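Local coordinates for protein disulfide isomerase (PDB 3L9U) that probably takes part in disulfide-bond formation, as a thioredoxin-fold oxidoreductase of the DsbA type that passes its own disulfide to other proteins, at residues Y69-Q72 with A73-F77. Residues are numbered along the deposited sequence; the frame is centred on the assembly and turned at random.
Sequences YGKQ and ASEVF
The ring of Y69, whose backbone O accepts a hydrogen bond from A73 N (3.0 Å), lies with its edge to the Q72 amide: Q72 CD sits in the ring plane, 4.0 Å from Y69 CD1. F125 of helix 122-133 stacks on this ring, and the phenol oxygen is hydrogen-bonded to W116 O and D121 N. Q72 gets its amide back to the tyrosine through a bend at chi2 (83°). K71, one turn before E75, brings its CE to 3.9 Å from E75 OE2, the two side chains crossing at about a right angle. Their charged ends, K71 NZ and E75 OE2, stay 4.1 Å apart, too far for a salt bridge, though they may still attract each other weakly. All this belongs to the first two turns of helix 70-86, the first of the helices that the DsbA-like fold inserts between two strands of its thioredoxin sheet. Y69 is the N-cap residue, and the N-H of A73 points almost straight at its carbonyl oxygen (169°). S74 N to G70 O (2.9 Å), E75 N to K71 O (2.9 Å) and V76 N to Q72 O (3.1 Å) continue the i to i+4 ladder. The hydroxyl of S74 is engaged outside the helix, with OG hydrogen-bonded to H62 ND1.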
ATOM      1  N   TYR A  69      -5.496  -5.575  13.805  1.00 15.33           N
ATOM      2  CA  TYR A  69      -6.301  -4.446  13.350  1.00 14.58           C
ATOM      3  C   TYR A  69      -6.208  -4.208  11.847  1.00 14.19           C
ATOM      4  O   TYR A  69      -6.368  -3.084  11.382  1.00 14.02           O
ATOM      5  CB  TYR A  69      -5.885  -3.179  14.099  1.00 14.57           C
ATOM      6  CG  TYR A  69      -6.131  -3.248  15.593  1.00 13.52           C
ATOM      7  CD1 TYR A  69      -7.427  -3.262  16.097  1.00 13.48           C
ATOM      8  CD2 TYR A  69      -5.075  -3.296  16.495  1.00 14.07           C
ATOM      9  CE1 TYR A  69      -7.663  -3.320  17.463  1.00 14.08           C
ATOM     10  CE2 TYR A  69      -5.296  -3.351  17.867  1.00 14.82           C
ATOM     11  CZ  TYR A  69      -6.596  -3.364  18.341  1.00 14.59           C
ATOM     12  OH  TYR A  69      -6.837  -3.416  19.693  1.00 15.66           O
ATOM     13  N   GLY A  70      -5.960  -5.269  11.089  1.00 14.23           N
ATOM     14  CA  GLY A  70      -5.794  -5.142   9.650  1.00 13.31           C
ATOM     15  C   GLY A  70      -6.970  -4.456   8.971  1.00 14.84           C
ATOM     16  O   GLY A  70      -6.792  -3.556   8.150  1.00 15.48           O
ATOM     17  N   LYS A  71      -8.187  -4.870   9.304  1.00 17.23           N
ATOM     18  CA  LYS A  71      -9.340  -4.293   8.626  1.00 18.56           C
ATOM     19  C   LYS A  71      -9.596  -2.854   9.059  1.00 17.62           C
ATOM     20  O   LYS A  71      -9.990  -2.023   8.242  1.00 17.75           O
ATOM     21  CB  LYS A  71     -10.593  -5.150   8.802  1.00 23.01           C
ATOM     22  CG  LYS A  71     -11.809  -4.642   8.017  1.00 27.35           C
ATOM     23  CD  LYS A  71     -11.602  -4.705   6.508  1.00 31.61           C
ATOM     24  CE  LYS A  71     -12.819  -4.169   5.757  1.00 35.22           C
ATOM     25  NZ  LYS A  71     -14.033  -5.004   5.978  1.00 37.27           N
ATOM     26  N   GLN A  72      -9.372  -2.551  10.335  1.00 17.44           N
ATOM     27  CA  GLN A  72      -9.526  -1.174  10.801  1.00 16.48           C
ATOM     28  C   GLN A  72      -8.558  -0.253  10.056  1.00 15.40           C
ATOM     29  O   GLN A  72      -8.928   0.845   9.632  1.00 16.55           O
ATOM     30  CB  GLN A  72      -9.299  -1.057  12.314  1.00 16.82           C
ATOM     31  CG  GLN A  72     -10.428  -1.611  13.170  1.00 17.62           C
ATOM     32  CD  GLN A  72     -10.338  -3.109  13.369  1.00 18.77           C
ATOM     33  OE1 GLN A  72      -9.419  -3.756  12.878  1.00 19.57           O
ATOM     34  NE2 GLN A  72     -11.291  -3.667  14.106  1.00 19.81           N
ATOM     35  N   ALA A  73      -7.312  -0.698   9.911  1.00 13.42           N
ATOM     36  CA  ALA A  73      -6.323   0.070   9.171  1.00 12.35           C
ATOM     37  C   ALA A  73      -6.758   0.246   7.719  1.00 13.57           C
ATOM     38  O   ALA A  73      -6.650   1.338   7.160  1.00 15.08           O
ATOM     39  CB  ALA A  73      -4.963  -0.612   9.240  1.00 13.16           C
ATOM     40  N   SER A  74      -7.228  -0.833   7.103  1.00 12.13           N
ATOM     41  CA  SER A  74      -7.693  -0.752   5.725  1.00 13.61           C
ATOM     42  C   SER A  74      -8.803   0.289   5.579  1.00 14.91           C
ATOM     43  O   SER A  74      -8.818   1.071   4.625  1.00 15.99           O
ATOM     44  CB  SER A  74      -8.201  -2.113   5.229  1.00 13.64           C
ATOM     45  OG  SER A  74      -7.134  -3.020   5.020  1.00 13.40           O
ATOM     46  N   GLU A  75      -9.748   0.275   6.511  1.00 16.00           N
ATOM     47  CA  GLU A  75     -10.876   1.195   6.447  1.00 16.76           C
ATOM     48  C   GLU A  75     -10.390   2.633   6.517  1.00 17.61           C
ATOM     49  O   GLU A  75     -10.799   3.474   5.717  1.00 18.00           O
ATOM     50  CB  GLU A  75     -11.888   0.892   7.560  1.00 18.59           C
ATOM     51  CG  GLU A  75     -12.611  -0.431   7.336  1.00 21.44           C
ATOM     52  CD  GLU A  75     -13.528  -0.813   8.477  1.00 24.78           C
ATOM     53  OE1 GLU A  75     -13.293  -0.356   9.617  1.00 24.99           O
ATOM     54  OE2 GLU A  75     -14.477  -1.587   8.229  1.00 26.34           O
ATOM     55  N   VAL A  76      -9.500   2.915   7.465  1.00 16.66           N
ATOM     56  CA  VAL A  76      -8.949   4.255   7.576  1.00 15.95           C
ATOM     57  C   VAL A  76      -8.148   4.634   6.323  1.00 15.47           C
ATOM     58  O   VAL A  76      -8.321   5.723   5.785  1.00 17.97           O
ATOM     59  CB  VAL A  76      -8.089   4.409   8.842  1.00 15.94           C
ATOM     60  CG1 VAL A  76      -7.324   5.733   8.813  1.00 17.95           C
ATOM     61  CG2 VAL A  76      -8.969   4.294  10.091  1.00 16.97           C
ATOM     62  N   PHE A  77      -7.278   3.742   5.859  1.00 14.19           N
ATOM     63  CA  PHE A  77      -6.484   4.028   4.671  1.00 13.56           C
ATOM     64  C   PHE A  77      -7.375   4.297   3.456  1.00 16.20           C
ATOM     65  O   PHE A  77      -7.119   5.219   2.676  1.00 17.62           O
ATOM     66  CB  PHE A  77      -5.529   2.868   4.350  1.00 12.70           C
ATOM     67  CG  PHE A  77      -4.341   2.757   5.287  1.00 11.39           C
ATOM     68  CD1 PHE A  77      -3.745   3.884   5.847  1.00 10.71           C
ATOM     69  CD2 PHE A  77      -3.800   1.516   5.569  1.00 11.75           C
ATOM     70  CE1 PHE A  77      -2.642   3.759   6.699  1.00 11.56           C
ATOM     71  CE2 PHE A  77      -2.693   1.382   6.407  1.00 10.11           C
ATOM     72  CZ  PHE A  77      -2.110   2.506   6.967  1.00  9.29           C
TER